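Local atomic coordinates of phosphoribosylamine--glycine ligase (Thermotoga maritima, PDB entry 1VKZ), a protein that catalyses the ATP-dependent joining of glycine to 5-phosphoribosylamine, giving glycinamide ribonucleotide in de novo purine biosynthesis. Residues G263-M275 with L284-E296. Numbering follows the deposited sequence.
Sequences GYAYRGFLYLGLM and LEYNVRLGDPETE
A classic beta bulge sets two residues, Leu284 and Glu285, against the single Gly273 in the antiparallel hairpin of strands 269-277 and 280-287 of the ATP-grasp domain. Gly273 O takes the N-H of Leu284 at 2.7 Å and, weakly, that of Glu285, while Gly273 N returns a bond to Glu285 O; one carbonyl thus absorbs the extra residue. Beyond the bulge the pairing is regular: Tyr271 and Asn287 form a hydrogen-bonded pair, Tyr271 N to Asn287 O 2.8 Å and Asn287 N to Tyr271 O 2.9 Å, both bonds nearly straight. With CG anti to the backbone N (chi1 166°), the Tyr271 ring lies alongside Asn287, CD1 3.7 Å from Asn287 CB. Glu294, at the start of the next helix, brings OE2 to the edge of the same ring, its carboxylate almost perpendicular to it. On the other face Leu272 CD2 meets the Tyr286 ring edge, 3.4 Å from Tyr286 CD1, and Tyr286 OH hydrogen-bonds to Thr255 OG1. Where the strands part, water 1 bridges Phe269 N and Val288 O, and Leu290 CD1 sits over one face of the Phe269 ring. Glu285, salt-bridged to Lys107, and Asn287 are two predicted ligands of the magnesium or manganese ion. Alternation along an extended strand puts both on one face, and the bonds to Gly273 and Tyr271 hold that strand in place, consistent with presenting both to a metal.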
loop_
_atom_site.group_PDB
_atom_site.type_symbol
_atom_site.label_atom_id
_atom_site.label_comp_id
_atom_site.label_asym_id
_atom_site.label_seq_id
_atom_site.Cartn_x
_atom_site.Cartn_y
_atom_site.Cartn_z
ATOM N N GLY A 263 -16.616 10.299 -15.870
ATOM C CA GLY A 263 -16.099 10.632 -17.191
ATOM C C GLY A 263 -14.703 10.118 -17.453
ATOM O O GLY A 263 -14.112 10.401 -18.501
ATOM N N TYR A 264 -14.182 9.361 -16.505
ATOM C CA TYR A 264 -12.795 8.923 -16.489
ATOM C C TYR A 264 -12.752 7.423 -16.564
ATOM O O TYR A 264 -13.789 6.785 -16.400
ATOM C CB TYR A 264 -12.155 9.435 -15.200
ATOM C CG TYR A 264 -12.252 10.939 -15.153
ATOM C CD1 TYR A 264 -11.408 11.708 -15.921
ATOM C CD2 TYR A 264 -13.216 11.581 -14.390
ATOM C CE1 TYR A 264 -11.493 13.082 -15.924
ATOM C CE2 TYR A 264 -13.303 12.970 -14.377
ATOM C CZ TYR A 264 -12.432 13.714 -15.154
ATOM O OH TYR A 264 -12.476 15.096 -15.201
ATOM N N ALA A 265 -11.571 6.864 -16.824
ATOM C CA ALA A 265 -11.377 5.416 -16.847
ATOM C C ALA A 265 -10.224 5.070 -15.950
ATOM O O ALA A 265 -9.164 5.634 -16.063
ATOM C CB ALA A 265 -11.095 4.915 -18.254
ATOM N N TYR A 266 -10.439 4.122 -15.050
ATOM C CA TYR A 266 -9.421 3.722 -14.089
ATOM C C TYR A 266 -8.538 2.699 -14.738
ATOM O O TYR A 266 -9.018 1.691 -15.233
ATOM C CB TYR A 266 -10.046 3.121 -12.857
ATOM C CG TYR A 266 -9.102 3.014 -11.717
ATOM C CD1 TYR A 266 -8.079 2.060 -11.697
ATOM C CD2 TYR A 266 -9.243 3.822 -10.611
ATOM C CE1 TYR A 266 -7.211 1.953 -10.597
ATOM C CE2 TYR A 266 -8.386 3.720 -9.536
ATOM C CZ TYR A 266 -7.380 2.792 -9.548
ATOM O OH TYR A 266 -6.561 2.738 -8.473
ATOM N N ARG A 267 -7.241 2.990 -14.728
ATOM C CA ARG A 267 -6.219 2.103 -15.245
ATOM C C ARG A 267 -5.225 1.978 -14.133
ATOM O O ARG A 267 -4.801 2.989 -13.588
ATOM C CB ARG A 267 -5.533 2.753 -16.447
ATOM C CG ARG A 267 -6.485 3.397 -17.468
ATOM C CD ARG A 267 -5.936 3.421 -18.885
ATOM N NE ARG A 267 -5.781 2.039 -19.337
ATOM C CZ ARG A 267 -4.644 1.435 -19.640
ATOM N NH1 ARG A 267 -3.471 2.057 -19.612
ATOM N NH2 ARG A 267 -4.687 0.176 -19.999
ATOM N N GLY A 268 -4.839 0.755 -13.796
ATOM C CA GLY A 268 -3.796 0.551 -12.799
ATOM C C GLY A 268 -4.164 -0.410 -11.705
ATOM O O GLY A 268 -4.757 -1.431 -11.950
ATOM N N PHE A 269 -3.786 -0.080 -10.486
ATOM C CA PHE A 269 -4.046 -0.928 -9.347
ATOM C C PHE A 269 -4.991 -0.169 -8.445
ATOM O O PHE A 269 -4.818 1.040 -8.227
ATOM C CB PHE A 269 -2.745 -1.224 -8.576
ATOM C CG PHE A 269 -1.668 -1.781 -9.417
ATOM C CD1 PHE A 269 -1.649 -3.104 -9.721
ATOM C CD2 PHE A 269 -0.695 -0.973 -9.941
ATOM C CE1 PHE A 269 -0.687 -3.609 -10.484
ATOM C CE2 PHE A 269 0.251 -1.476 -10.723
ATOM C CZ PHE A 269 0.265 -2.802 -10.996
ATOM N N LEU A 270 -5.951 -0.877 -7.872
ATOM C CA LEU A 270 -6.900 -0.256 -6.942
ATOM C C LEU A 270 -6.921 -1.056 -5.671
ATOM O O LEU A 270 -7.186 -2.249 -5.677
ATOM C CB LEU A 270 -8.301 -0.194 -7.548
ATOM C CG LEU A 270 -9.390 0.294 -6.575
ATOM C CD1 LEU A 270 -9.044 1.678 -5.957
ATOM C CD2 LEU A 270 -10.711 0.330 -7.272
ATOM N N TYR A 271 -6.703 -0.367 -4.563
ATOM C CA TYR A 271 -6.668 -0.978 -3.232
ATOM C C TYR A 271 -7.878 -0.466 -2.447
ATOM O O TYR A 271 -8.166 0.750 -2.456
ATOM C CB TYR A 271 -5.339 -0.636 -2.554
ATOM C CG TYR A 271 -5.238 -0.896 -1.088
ATOM C CD1 TYR A 271 -5.942 -0.130 -0.174
ATOM C CD2 TYR A 271 -4.370 -1.857 -0.598
ATOM C CE1 TYR A 271 -5.815 -0.350 1.182
ATOM C CE2 TYR A 271 -4.247 -2.104 0.756
ATOM C CZ TYR A 271 -4.962 -1.346 1.635
ATOM O OH TYR A 271 -4.858 -1.591 2.985
ATOM N N LEU A 272 -8.604 -1.402 -1.818
ATOM C CA LEU A 272 -9.672 -1.107 -0.899
ATOM C C LEU A 272 -9.241 -1.516 0.480
ATOM O O LEU A 272 -8.924 -2.666 0.710
ATOM C CB LEU A 272 -10.918 -1.908 -1.272
ATOM C CG LEU A 272 -11.482 -1.830 -2.677
ATOM C CD1 LEU A 272 -12.841 -2.487 -2.743
ATOM C CD2 LEU A 272 -11.557 -0.428 -3.142
ATOM N N GLY A 273 -9.208 -0.592 1.417
ATOM C CA GLY A 273 -9.055 -0.954 2.824
ATOM C C GLY A 273 -10.449 -1.130 3.341
ATOM O O GLY A 273 -11.253 -0.188 3.260
ATOM N N LEU A 274 -10.759 -2.327 3.835
ATOM C CA LEU A 274 -12.131 -2.680 4.189
ATOM C C LEU A 274 -12.250 -2.991 5.663
ATOM O O LEU A 274 -11.274 -3.125 6.370
ATOM C CB LEU A 274 -12.605 -3.871 3.386
ATOM C CG LEU A 274 -12.535 -3.669 1.868
ATOM C CD1 LEU A 274 -12.483 -5.020 1.119
ATOM C CD2 LEU A 274 -13.703 -2.829 1.386
HETATM N N MSE A 275 -13.493 -3.061 6.104
HETATM C CA MSE A 275 -13.874 -3.438 7.438
HETATM C C MSE A 275 -15.074 -4.369 7.259
HETATM O O MSE A 275 -16.111 -3.960 6.731
HETATM C CB MSE A 275 -14.289 -2.196 8.230
HETATM C CG MSE A 275 -14.635 -2.478 9.671
HETATM SE SE MSE A 275 -13.112 -3.281 10.585
HETATM C CE MSE A 275 -12.163 -1.568 11.133
ATOM N N LEU A 284 -13.113 1.628 4.025
ATOM C CA LEU A 284 -12.467 2.574 4.922
ATOM C C LEU A 284 -11.693 3.615 4.180
ATOM O O LEU A 284 -11.537 4.721 4.683
ATOM C CB LEU A 284 -11.502 1.849 5.854
ATOM C CG LEU A 284 -12.180 0.852 6.784
ATOM C CD1 LEU A 284 -11.148 0.271 7.720
ATOM C CD2 LEU A 284 -13.291 1.535 7.527
ATOM N N GLU A 285 -11.182 3.238 3.007
ATOM C CA GLU A 285 -10.405 4.128 2.176
ATOM C C GLU A 285 -10.023 3.438 0.897
ATOM O O GLU A 285 -10.017 2.225 0.795
ATOM C CB GLU A 285 -9.141 4.633 2.882
ATOM C CG GLU A 285 -8.074 3.588 3.029
ATOM C CD GLU A 285 -6.904 4.030 3.883
ATOM O OE1 GLU A 285 -6.995 5.051 4.630
ATOM O OE2 GLU A 285 -5.882 3.321 3.795
ATOM N N TYR A 286 -9.717 4.258 -0.086
ATOM C CA TYR A 286 -9.210 3.854 -1.392
ATOM C C TYR A 286 -7.720 4.217 -1.439
ATOM O O TYR A 286 -7.319 5.288 -1.000
ATOM C CB TYR A 286 -9.926 4.659 -2.469
ATOM C CG TYR A 286 -11.357 4.287 -2.777
ATOM C CD1 TYR A 286 -11.704 2.992 -3.123
ATOM C CD2 TYR A 286 -12.354 5.248 -2.773
ATOM C CE1 TYR A 286 -13.021 2.667 -3.402
ATOM C CE2 TYR A 286 -13.649 4.937 -3.070
ATOM C CZ TYR A 286 -13.974 3.652 -3.376
ATOM O OH TYR A 286 -15.257 3.353 -3.702
ATOM N N ASN A 287 -6.905 3.304 -1.941
ATOM C CA ASN A 287 -5.565 3.645 -2.388
ATOM C C ASN A 287 -5.461 3.262 -3.850
ATOM O O ASN A 287 -6.125 2.353 -4.313
ATOM C CB ASN A 287 -4.507 2.952 -1.521
ATOM C CG ASN A 287 -4.519 3.447 -0.067
ATOM O OD1 ASN A 287 -5.312 4.348 0.314
ATOM N ND2 ASN A 287 -3.628 2.879 0.753
ATOM N N VAL A 288 -4.675 4.014 -4.590
ATOM C CA VAL A 288 -4.590 3.831 -6.055
ATOM C C VAL A 288 -3.279 3.205 -6.438
ATOM O O VAL A 288 -2.724 3.511 -7.472
ATOM C CB VAL A 288 -4.776 5.153 -6.822
ATOM C CG1 VAL A 288 -6.225 5.654 -6.633
ATOM C CG2 VAL A 288 -3.762 6.178 -6.383
ATOM N N ARG A 289 -2.787 2.337 -5.583
ATOM C CA ARG A 289 -1.645 1.536 -5.878
ATOM C C ARG A 289 -1.649 0.382 -4.874
ATOM O O ARG A 289 -2.465 0.356 -3.964
ATOM C CB ARG A 289 -0.379 2.370 -5.783
ATOM C CG ARG A 289 -0.339 3.335 -4.610
ATOM C CD ARG A 289 -0.354 2.673 -3.247
ATOM N NE ARG A 289 -0.363 3.636 -2.146
ATOM C CZ ARG A 289 -0.300 3.309 -0.852
ATOM N NH1 ARG A 289 -0.211 2.036 -0.471
ATOM N NH2 ARG A 289 -0.319 4.265 0.068
ATOM N N LEU A 290 -0.734 -0.558 -5.019
ATOM C CA LEU A 290 -0.753 -1.743 -4.179
ATOM C C LEU A 290 -0.041 -1.400 -2.921
ATOM O O LEU A 290 0.781 -0.489 -2.939
ATOM C CB LEU A 290 -0.003 -2.863 -4.867
ATOM C CG LEU A 290 -0.576 -3.260 -6.214
ATOM C CD1 LEU A 290 0.410 -4.188 -6.877
ATOM C CD2 LEU A 290 -1.952 -3.892 -6.002
ATOM N N GLY A 291 -0.330 -2.147 -1.854
ATOM C CA GLY A 291 0.344 -1.980 -0.556
ATOM C C GLY A 291 1.793 -2.496 -0.444
ATOM O O GLY A 291 2.289 -3.218 -1.320
ATOM N N ASP A 292 2.466 -2.070 0.629
ATOM C CA ASP A 292 3.843 -2.449 0.977
ATOM C C ASP A 292 3.781 -2.701 2.473
ATOM O O ASP A 292 3.604 -1.765 3.220
ATOM C CB ASP A 292 4.798 -1.292 0.701
ATOM C CG ASP A 292 6.270 -1.721 0.511
ATOM O OD1 ASP A 292 6.750 -2.732 1.034
ATOM O OD2 ASP A 292 7.053 -1.052 -0.175
ATOM N N PRO A 293 3.928 -3.940 2.943
ATOM C CA PRO A 293 4.511 -5.038 2.207
ATOM C C PRO A 293 3.560 -6.061 1.592
ATOM O O PRO A 293 3.967 -7.202 1.412
ATOM C CB PRO A 293 5.328 -5.702 3.283
ATOM C CG PRO A 293 4.576 -5.441 4.556
ATOM C CD PRO A 293 3.577 -4.358 4.307
ATOM N N GLU A 294 2.332 -5.692 1.236
ATOM C CA GLU A 294 1.447 -6.694 0.609
ATOM C C GLU A 294 1.925 -7.136 -0.772
ATOM O O GLU A 294 1.765 -8.271 -1.151
ATOM C CB GLU A 294 0.015 -6.184 0.476
ATOM C CG GLU A 294 -0.743 -6.053 1.788
ATOM C CD GLU A 294 -0.822 -4.630 2.267
ATOM O OE1 GLU A 294 0.201 -3.926 2.166
ATOM O OE2 GLU A 294 -1.897 -4.230 2.747
ATOM N N THR A 295 2.465 -6.208 -1.539
ATOM C CA THR A 295 2.950 -6.504 -2.891
ATOM C C THR A 295 4.007 -7.589 -2.905
ATOM O O THR A 295 3.957 -8.509 -3.731
ATOM C CB THR A 295 3.520 -5.214 -3.561
ATOM O OG1 THR A 295 2.484 -4.235 -3.780
ATOM C CG2 THR A 295 4.101 -5.508 -4.959
ATOM N N GLU A 296 4.975 -7.474 -2.002
ATOM C CA GLU A 296 6.035 -8.491 -1.813
ATOM C C GLU A 296 5.402 -9.870 -1.733
ATOM O O GLU A 296 5.830 -10.790 -2.398
ATOM C CB GLU A 296 6.837 -8.211 -0.524
ATOM C CG GLU A 296 7.780 -7.020 -0.595
ATOM C CD GLU A 296 7.167 -5.658 -0.287
ATOM O OE1 GLU A 296 5.979 -5.364 -0.601
ATOM O OE2 GLU A 296 7.925 -4.830 0.247
HETATM O O HOH W 1 -2.641 2.182 -10.069
#